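Uncharacterized protein (Arthrobacter sp., PDB 3KOP) is of unknown function but adopts a cyclophilin-like fold, built largely on antiparallel strands, and assembles from several copies of the same chain. Local coordinates at residues 89-100 against 128-139. Residues are numbered along the deposited sequence; the frame is centred on the assembly and turned at random.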
loop_
_atom_site.group_PDB
_atom_site.type_symbol
_atom_site.label_atom_id
_atom_site.label_comp_id
_atom_site.label_asym_id
_atom_site.label_seq_id
_atom_site.Cartn_x
_atom_site.Cartn_y
_atom_site.Cartn_z
ATOM N N THR F 89 6.989 -4.587 -12.730
ATOM C CA THR F 89 6.661 -5.125 -11.429
ATOM C C THR F 89 6.874 -4.074 -10.317
ATOM O O THR F 89 7.727 -3.160 -10.426
ATOM C CB THR F 89 7.509 -6.396 -11.125
ATOM O OG1 THR F 89 7.000 -7.060 -9.961
ATOM C CG2 THR F 89 8.979 -6.010 -10.934
ATOM N N VAL F 90 6.078 -4.200 -9.255
ATOM C CA VAL F 90 6.453 -3.580 -7.980
ATOM C C VAL F 90 6.772 -4.612 -6.914
ATOM O O VAL F 90 7.029 -4.255 -5.761
ATOM C CB VAL F 90 5.430 -2.564 -7.467
ATOM C CG1 VAL F 90 5.445 -1.313 -8.425
ATOM C CG2 VAL F 90 4.013 -3.193 -7.327
ATOM N N THR F 91 6.751 -5.886 -7.318
ATOM C CA THR F 91 7.021 -7.022 -6.480
ATOM C C THR F 91 8.101 -7.862 -7.163
ATOM O O THR F 91 7.828 -8.981 -7.568
ATOM C CB THR F 91 5.736 -7.889 -6.245
ATOM O OG1 THR F 91 5.143 -8.275 -7.493
ATOM C CG2 THR F 91 4.692 -7.121 -5.425
ATOM N N PRO F 92 9.337 -7.322 -7.272
ATOM C CA PRO F 92 10.363 -8.109 -7.916
ATOM C C PRO F 92 10.747 -9.368 -7.137
ATOM O O PRO F 92 10.710 -9.394 -5.887
ATOM C CB PRO F 92 11.538 -7.143 -8.013
ATOM C CG PRO F 92 11.345 -6.183 -6.908
ATOM C CD PRO F 92 9.883 -6.081 -6.698
ATOM N N ILE F 93 11.133 -10.397 -7.883
ATOM C CA ILE F 93 11.391 -11.718 -7.327
ATOM C C ILE F 93 12.830 -12.165 -7.572
ATOM O O ILE F 93 13.541 -11.538 -8.370
ATOM C CB ILE F 93 10.416 -12.735 -7.902
ATOM C CG1 ILE F 93 10.760 -13.060 -9.357
ATOM C CG2 ILE F 93 9.001 -12.216 -7.756
ATOM C CD1 ILE F 93 9.851 -14.201 -9.956
ATOM N N PRO F 94 13.278 -13.235 -6.851
ATOM C CA PRO F 94 14.675 -13.621 -7.015
ATOM C C PRO F 94 14.972 -13.910 -8.484
ATOM O O PRO F 94 14.193 -14.552 -9.155
ATOM C CB PRO F 94 14.797 -14.900 -6.177
ATOM C CG PRO F 94 13.727 -14.772 -5.134
ATOM C CD PRO F 94 12.606 -14.052 -5.829
ATOM N N GLY F 95 16.074 -13.395 -8.957
ATOM C CA GLY F 95 16.485 -13.556 -10.336
ATOM C C GLY F 95 16.056 -12.474 -11.291
ATOM O O GLY F 95 16.554 -12.428 -12.397
ATOM N N ASP F 96 15.126 -11.610 -10.907
ATOM C CA ASP F 96 14.716 -10.503 -11.771
ATOM C C ASP F 96 15.850 -9.513 -12.006
ATOM O O ASP F 96 16.648 -9.168 -11.085
ATOM C CB ASP F 96 13.612 -9.661 -11.167
ATOM C CG ASP F 96 12.244 -10.263 -11.268
ATOM O OD1 ASP F 96 12.006 -11.221 -12.040
ATOM O OD2 ASP F 96 11.372 -9.705 -10.551
ATOM N N VAL F 97 15.875 -9.029 -13.227
ATOM C CA VAL F 97 16.741 -7.947 -13.617
ATOM C C VAL F 97 15.867 -6.850 -14.150
ATOM O O VAL F 97 15.056 -7.052 -15.090
ATOM C CB VAL F 97 17.844 -8.366 -14.641
ATOM C CG1 VAL F 97 18.794 -7.198 -14.883
ATOM C CG2 VAL F 97 18.597 -9.615 -14.180
ATOM N N CYS F 98 15.982 -5.676 -13.529
ATOM C CA CYS F 98 15.068 -4.566 -13.795
ATOM C C CYS F 98 15.727 -3.316 -14.375
ATOM O O CYS F 98 16.893 -3.022 -14.093
ATOM C CB CYS F 98 14.364 -4.181 -12.504
ATOM S SG CYS F 98 13.136 -5.394 -11.967
ATOM N N TYR F 99 14.936 -2.567 -15.130
ATOM C CA TYR F 99 15.329 -1.302 -15.733
ATOM C C TYR F 99 14.356 -0.235 -15.245
ATOM O O TYR F 99 13.132 -0.406 -15.353
ATOM C CB TYR F 99 15.264 -1.438 -17.248
ATOM C CG TYR F 99 15.650 -0.244 -18.121
ATOM C CD1 TYR F 99 14.911 0.940 -18.117
ATOM C CD2 TYR F 99 16.669 -0.342 -19.028
ATOM C CE1 TYR F 99 15.231 1.972 -18.956
ATOM C CE2 TYR F 99 16.998 0.690 -19.869
ATOM C CZ TYR F 99 16.300 1.853 -19.820
ATOM O OH TYR F 99 16.610 2.888 -20.697
ATOM N N PHE F 100 14.913 0.865 -14.731
ATOM C CA PHE F 100 14.150 2.042 -14.346
ATOM C C PHE F 100 14.727 3.268 -15.035
ATOM O O PHE F 100 15.971 3.444 -15.091
ATOM C CB PHE F 100 14.271 2.333 -12.840
ATOM C CG PHE F 100 13.982 1.157 -11.939
ATOM C CD1 PHE F 100 14.965 0.186 -11.667
ATOM C CD2 PHE F 100 12.756 1.048 -11.296
ATOM C CE1 PHE F 100 14.710 -0.865 -10.806
ATOM C CE2 PHE F 100 12.507 -0.015 -10.401
ATOM C CZ PHE F 100 13.466 -0.963 -10.179
ATOM N N ASP F 128 18.700 3.118 -13.977
ATOM C CA ASP F 128 18.976 2.216 -12.848
ATOM C C ASP F 128 18.821 0.809 -13.388
ATOM O O ASP F 128 17.745 0.442 -13.839
ATOM C CB ASP F 128 17.967 2.507 -11.740
ATOM C CG ASP F 128 18.123 1.656 -10.515
ATOM O OD1 ASP F 128 18.513 0.453 -10.593
ATOM O OD2 ASP F 128 17.776 2.194 -9.424
ATOM N N LEU F 129 19.912 0.046 -13.374
ATOM C CA LEU F 129 19.910 -1.361 -13.730
ATOM C C LEU F 129 20.097 -2.165 -12.457
ATOM O O LEU F 129 21.106 -2.006 -11.761
ATOM C CB LEU F 129 21.002 -1.695 -14.749
ATOM C CG LEU F 129 20.865 -0.946 -16.084
ATOM C CD1 LEU F 129 22.161 -1.113 -16.992
ATOM C CD2 LEU F 129 19.607 -1.366 -16.814
ATOM N N ALA F 130 19.105 -3.003 -12.159
ATOM C CA ALA F 130 18.983 -3.645 -10.855
ATOM C C ALA F 130 18.854 -5.151 -10.948
ATOM O O ALA F 130 18.225 -5.687 -11.867
ATOM C CB ALA F 130 17.777 -3.046 -10.045
ATOM N N VAL F 131 19.435 -5.813 -9.953
ATOM C CA VAL F 131 19.385 -7.239 -9.789
ATOM C C VAL F 131 18.724 -7.538 -8.445
ATOM O O VAL F 131 19.144 -7.024 -7.412
ATOM C CB VAL F 131 20.811 -7.836 -9.796
ATOM C CG1 VAL F 131 20.814 -9.308 -9.353
ATOM C CG2 VAL F 131 21.412 -7.702 -11.189
ATOM N N PHE F 132 17.684 -8.358 -8.482
ATOM C CA PHE F 132 17.057 -8.831 -7.268
ATOM C C PHE F 132 17.518 -10.237 -6.923
ATOM O O PHE F 132 17.432 -11.154 -7.740
ATOM C CB PHE F 132 15.549 -8.688 -7.393
ATOM C CG PHE F 132 15.132 -7.291 -7.337
ATOM C CD1 PHE F 132 14.876 -6.691 -6.106
ATOM C CD2 PHE F 132 15.063 -6.543 -8.483
ATOM C CE1 PHE F 132 14.490 -5.367 -6.041
ATOM C CE2 PHE F 132 14.722 -5.209 -8.425
ATOM C CZ PHE F 132 14.415 -4.627 -7.215
ATOM N N TYR F 133 18.101 -10.373 -5.743
ATOM C CA TYR F 133 18.779 -11.624 -5.355
ATOM C C TYR F 133 18.033 -12.409 -4.306
ATOM O O TYR F 133 18.430 -13.506 -3.995
ATOM C CB TYR F 133 20.208 -11.357 -4.896
ATOM C CG TYR F 133 20.358 -10.549 -3.631
ATOM C CD1 TYR F 133 20.434 -11.170 -2.390
ATOM C CD2 TYR F 133 20.470 -9.147 -3.680
ATOM C CE1 TYR F 133 20.586 -10.426 -1.207
ATOM C CE2 TYR F 133 20.631 -8.399 -2.515
ATOM C CZ TYR F 133 20.691 -9.051 -1.283
ATOM O OH TYR F 133 20.859 -8.324 -0.140
ATOM N N GLY F 134 16.954 -11.854 -3.767
ATOM C CA GLY F 134 16.116 -12.531 -2.760
ATOM C C GLY F 134 14.664 -12.140 -2.979
ATOM O O GLY F 134 14.341 -11.433 -3.960
ATOM N N ARG F 135 13.785 -12.558 -2.073
ATOM C CA ARG F 135 12.345 -12.390 -2.230
ATOM C C ARG F 135 11.772 -11.371 -1.221
ATOM O O ARG F 135 12.504 -10.783 -0.429
ATOM C CB ARG F 135 11.587 -13.732 -2.090
ATOM C CG ARG F 135 11.725 -14.423 -0.715
ATOM C CD ARG F 135 10.815 -15.659 -0.634
ATOM N NE ARG F 135 9.419 -15.243 -0.733
ATOM C CZ ARG F 135 8.441 -15.991 -1.231
ATOM N NH1 ARG F 135 8.694 -17.237 -1.682
ATOM N NH2 ARG F 135 7.200 -15.494 -1.313
ATOM N N ASN F 136 10.451 -11.189 -1.305
ATOM C CA ASN F 136 9.685 -10.363 -0.384
ATOM C C ASN F 136 10.172 -8.901 -0.452
ATOM O O ASN F 136 10.472 -8.288 0.553
ATOM C CB ASN F 136 9.729 -10.940 1.047
ATOM C CG ASN F 136 8.946 -12.229 1.171
ATOM O OD1 ASN F 136 8.364 -12.718 0.166
ATOM N ND2 ASN F 136 8.918 -12.804 2.395
ATOM N N ASN F 137 10.273 -8.395 -1.679
ATOM C CA ASN F 137 10.735 -7.022 -1.960
ATOM C C ASN F 137 9.551 -6.189 -2.395
ATOM O O ASN F 137 8.665 -6.700 -3.091
ATOM C CB ASN F 137 11.726 -7.047 -3.124
ATOM C CG ASN F 137 12.787 -8.116 -2.972
ATOM O OD1 ASN F 137 13.639 -8.064 -2.071
ATOM N ND2 ASN F 137 12.742 -9.091 -3.853
ATOM N N LEU F 138 9.519 -4.912 -2.021
ATOM C CA LEU F 138 8.518 -3.982 -2.545
ATOM C C LEU F 138 9.193 -2.761 -3.136
ATOM O O LEU F 138 10.061 -2.122 -2.497
ATOM C CB LEU F 138 7.543 -3.575 -1.436
ATOM C CG LEU F 138 6.614 -4.646 -0.890
ATOM C CD1 LEU F 138 6.008 -4.145 0.455
ATOM C CD2 LEU F 138 5.487 -4.911 -1.929
ATOM N N LEU F 139 8.812 -2.451 -4.370
ATOM C CA LEU F 139 9.329 -1.298 -5.084
ATOM C C LEU F 139 8.474 -0.084 -4.752
ATOM O O LEU F 139 7.608 0.394 -5.525
ATOM C CB LEU F 139 9.435 -1.568 -6.583
ATOM C CG LEU F 139 10.762 -2.259 -6.996
ATOM C CD1 LEU F 139 10.699 -2.749 -8.423
ATOM C CD2 LEU F 139 11.974 -1.287 -6.817
HETATM O O HOH W 1 8.769 -9.311 -4.019
#
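P92 sets its CB-CG edge over one face of the F132 ring, a CH-pi contact that packs a loop residue on the aromatic ring at the end of strand 128-132. Its CG stands 3.5 Å from the ring centroid, 16° off the normal, while CB covers the CG-CD2 side of the same face. With chi1 at -71°, F132 turns its ring back beside its own backbone N and under the proline. C98 SG approaches the ring obliquely, 3.9 Å from F132 CE2. With an alanine at F132, P92 is likely to lose the aromatic face it rests on, opening a gap beside C98 SG. Farther along, L139 sends both methyls against the end of the F100 ring, with CD2 3.7 Å from F100 CZ, and A130 CB meets the ring edge at CE1.

Backbone bonds pair strands 96-100 and 128-132 as antiparallel neighbours in the sheet of this cyclophilin-like fold, flanked by strands 145-157 and 70-76 respectively; C98 with A130 and F100 with D128 are the hydrogen-bonded pairs. Beyond them, a type II turn from I93 to D96 brings G95 N to F132 O, and a single backbone bond, L139 N to V90 O at 2.9 Å, joins the two loops farther on.

Polar side chains fix those loops. N137 ND2 splits its two hydrogens between P92 O (2.9 Å) and G134 O, both in its amide plane, while a water links P92 O to N137 N. D96 OD2 takes I93 N from above the carboxylate plane and also pairs with R135 of a second subunit.

Chemically, the buried amide of N137 bonds loop carbonyls beside an apolar cluster, and the D96 carboxylate ties the turn to the subunit interface.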